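Local coordinates for metallo-beta-lactamase (Simiduia agarivorans, PDB 6MFI), which probably hydrolyses beta-lactam antibiotics as a zinc-dependent metallo-beta-lactamase of the B3 subclass, at residues T240-E245 against Q277-I282. Numbering follows the deposited sequence.
Sequences TLADLE and QYATGI
Leu241 reaches helix 274-291 with one branch, CD2, which lies 4.0 Å from Tyr278 CD2 and 4.1 Å from Ala279 CB. With CG anti to the backbone N (chi1 170°), the leucine carries this methyl to the edge of the tyrosine ring, near its plane, so the meeting is a methyl-to-rim contact and not a stack over a face. Ile282 CG1, from the next turn of the same helix, sits over one face, 3.9 Å above the plane and displaced toward the rim. The phenol OH hydrogen-bonds to the carbonyl of Asp212, and the Tyr278 side chain is about 7 Å from that of the zinc ligand His253. Next, Ala242 presents CB to Ala279 CB at 3.7 Å, and Ala279 CB also stands 3.9 Å from Ala242 N. Two such small side chains let the backbones come close, with the CA atoms of Ala242 and Ala279 5.3 Å apart. No hydrogen bond spans the segments; the closest side-chain approaches are all between carbon atoms, and together the segments bury 143 Å². Asp243 OD1 forms a salt bridge with Arg276 NH2, a charged link to helix 274-291 just beyond the apolar contact. Leu241 also touches Val209 of strand 206-210, so the C-terminal part of helix 228-242 packs between a sheet and helix 274-291, within the alpha-beta/beta-alpha sandwich of the metallo-beta-lactamase superfamily.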
ATOM      1  N   THR A 240      12.508   4.346 -10.827  1.00 30.25           N
ATOM      2  CA  THR A 240      11.444   3.714 -11.597  1.00 30.36           C
ATOM      3  C   THR A 240      10.081   4.302 -11.248  1.00 28.64           C
ATOM      4  O   THR A 240       9.263   4.546 -12.140  1.00 28.43           O
ATOM      5  CB  THR A 240      11.447   2.203 -11.363  1.00 30.61           C
ATOM      6  OG1 THR A 240      12.764   1.685 -11.585  1.00 32.31           O
ATOM      7  CG2 THR A 240      10.471   1.515 -12.306  1.00 30.98           C
ATOM      8  N   LEU A 241       9.828   4.543  -9.958  1.00 27.39           N
ATOM      9  CA  LEU A 241       8.537   5.085  -9.542  1.00 26.11           C
ATOM     10  C   LEU A 241       8.325   6.496 -10.079  1.00 27.22           C
ATOM     11  O   LEU A 241       7.204   6.861 -10.452  1.00 26.81           O
ATOM     12  CB  LEU A 241       8.430   5.074  -8.017  1.00 24.86           C
ATOM     13  CG  LEU A 241       7.236   5.831  -7.430  1.00 23.69           C
ATOM     14  CD1 LEU A 241       5.933   5.101  -7.729  1.00 23.07           C
ATOM     15  CD2 LEU A 241       7.405   6.053  -5.937  1.00 22.90           C
ATOM     16  N   ALA A 242       9.390   7.300 -10.129  1.00 29.29           N
ATOM     17  CA  ALA A 242       9.252   8.685 -10.565  1.00 31.16           C
ATOM     18  C   ALA A 242       8.864   8.786 -12.034  1.00 32.82           C
ATOM     19  O   ALA A 242       8.212   9.759 -12.435  1.00 33.18           O
ATOM     20  CB  ALA A 242      10.551   9.448 -10.310  1.00 32.99           C
ATOM     21  N   ASP A 243       9.243   7.802 -12.847  1.00 34.14           N
ATOM     22  CA  ASP A 243       9.009   7.842 -14.283  1.00 36.32           C
ATOM     23  C   ASP A 243       7.800   7.019 -14.712  1.00 35.52           C
ATOM     24  O   ASP A 243       7.550   6.886 -15.915  1.00 36.90           O
ATOM     25  CB  ASP A 243      10.255   7.367 -15.032  1.00 38.33           C
ATOM     26  CG  ASP A 243      10.500   8.148 -16.306  1.00 41.55           C
ATOM     27  OD1 ASP A 243       9.982   9.278 -16.421  1.00 42.03           O
ATOM     28  OD2 ASP A 243      11.210   7.632 -17.195  1.00 43.43           O
ATOM     29  N   LEU A 244       7.049   6.463 -13.766  1.00 33.29           N
ATOM     30  CA  LEU A 244       5.871   5.684 -14.114  1.00 31.90           C
ATOM     31  C   LEU A 244       4.751   6.589 -14.610  1.00 31.82           C
ATOM     32  O   LEU A 244       4.607   7.735 -14.173  1.00 31.71           O
ATOM     33  CB  LEU A 244       5.381   4.882 -12.907  1.00 30.07           C
ATOM     34  CG  LEU A 244       6.220   3.694 -12.437  1.00 30.17           C
ATOM     35  CD1 LEU A 244       5.587   3.045 -11.215  1.00 28.51           C
ATOM     36  CD2 LEU A 244       6.395   2.682 -13.556  1.00 31.63           C
ATOM     37  N   GLU A 245       3.956   6.067 -15.542  1.00 32.04           N
ATOM     38  CA  GLU A 245       2.699   6.715 -15.888  1.00 32.14           C
ATOM     39  C   GLU A 245       1.824   6.767 -14.645  1.00 29.95           C
ATOM     40  O   GLU A 245       1.531   5.731 -14.040  1.00 28.90           O
ATOM     41  CB  GLU A 245       2.000   5.961 -17.017  1.00 33.45           C
ATOM     42  CG  GLU A 245       0.922   6.769 -17.723  1.00 34.40           C
ATOM     43  CD  GLU A 245       1.478   7.969 -18.466  1.00 36.37           C
ATOM     44  OE1 GLU A 245       2.644   7.907 -18.912  1.00 37.64           O
ATOM     45  OE2 GLU A 245       0.751   8.975 -18.602  1.00 36.74           O
ATOM     46  N   GLN A 277       6.845  13.851  -7.991  1.00 28.93           N
ATOM     47  CA  GLN A 277       7.078  14.663  -6.802  1.00 29.82           C
ATOM     48  C   GLN A 277       7.288  13.792  -5.569  1.00 28.22           C
ATOM     49  O   GLN A 277       8.116  14.114  -4.709  1.00 28.74           O
ATOM     50  CB  GLN A 277       5.907  15.623  -6.588  1.00 31.49           C
ATOM     51  CG  GLN A 277       6.053  16.529  -5.376  1.00 32.46           C
ATOM     52  CD  GLN A 277       7.097  17.611  -5.579  1.00 34.43           C
ATOM     53  OE1 GLN A 277       7.258  18.136  -6.680  1.00 36.61           O
ATOM     54  NE2 GLN A 277       7.813  17.949  -4.513  1.00 34.54           N
ATOM     55  N   TYR A 278       6.551  12.684  -5.468  1.00 26.65           N
ATOM     56  CA  TYR A 278       6.661  11.824  -4.294  1.00 25.38           C
ATOM     57  C   TYR A 278       8.020  11.138  -4.237  1.00 25.20           C
ATOM     58  O   TYR A 278       8.661  11.094  -3.181  1.00 24.71           O
ATOM     59  CB  TYR A 278       5.534  10.791  -4.294  1.00 24.72           C
ATOM     60  CG  TYR A 278       5.547   9.870  -3.094  1.00 24.62           C
ATOM     61  CD1 TYR A 278       5.057  10.292  -1.866  1.00 24.77           C
ATOM     62  CD2 TYR A 278       6.047   8.578  -3.190  1.00 24.90           C
ATOM     63  CE1 TYR A 278       5.066   9.455  -0.766  1.00 24.67           C
ATOM     64  CE2 TYR A 278       6.061   7.733  -2.095  1.00 25.00           C
ATOM     65  CZ  TYR A 278       5.569   8.178  -0.887  1.00 24.85           C
ATOM     66  OH  TYR A 278       5.579   7.341   0.206  1.00 24.72           O
ATOM     67  N   ALA A 279       8.476  10.593  -5.368  1.00 25.41           N
ATOM     68  CA  ALA A 279       9.762   9.901  -5.387  1.00 25.73           C
ATOM     69  C   ALA A 279      10.914  10.867  -5.144  1.00 26.36           C
ATOM     70  O   ALA A 279      11.903  10.509  -4.493  1.00 26.81           O
ATOM     71  CB  ALA A 279       9.944   9.167  -6.714  1.00 26.55           C
ATOM     72  N   THR A 280      10.809  12.093  -5.662  1.00 26.52           N
ATOM     73  CA  THR A 280      11.841  13.092  -5.403  1.00 27.15           C
ATOM     74  C   THR A 280      11.871  13.478  -3.930  1.00 26.60           C
ATOM     75  O   THR A 280      12.944  13.735  -3.370  1.00 27.17           O
ATOM     76  CB  THR A 280      11.614  14.324  -6.278  1.00 28.08           C
ATOM     77  OG1 THR A 280      11.449  13.918  -7.643  1.00 28.80           O
ATOM     78  CG2 THR A 280      12.798  15.277  -6.181  1.00 29.19           C
ATOM     79  N   GLY A 281      10.705  13.518  -3.283  1.00 25.80           N
ATOM     80  CA  GLY A 281      10.674  13.781  -1.854  1.00 25.81           C
ATOM     81  C   GLY A 281      11.292  12.658  -1.045  1.00 25.79           C
ATOM     82  O   GLY A 281      11.929  12.900  -0.015  1.00 26.35           O
ATOM     83  N   ILE A 282      11.115  11.415  -1.497  1.00 25.48           N
ATOM     84  CA  ILE A 282      11.750  10.285  -0.827  1.00 25.71           C
ATOM     85  C   ILE A 282      13.261  10.337  -1.016  1.00 26.68           C
ATOM     86  O   ILE A 282      14.027  10.079  -0.078  1.00 27.10           O
ATOM     87  CB  ILE A 282      11.161   8.958  -1.339  1.00 25.96           C
ATOM     88  CG1 ILE A 282       9.660   8.889  -1.053  1.00 25.04           C
ATOM     89  CG2 ILE A 282      11.882   7.780  -0.709  1.00 26.70           C
ATOM     90  CD1 ILE A 282       9.319   8.822   0.419  1.00 24.83           C
TER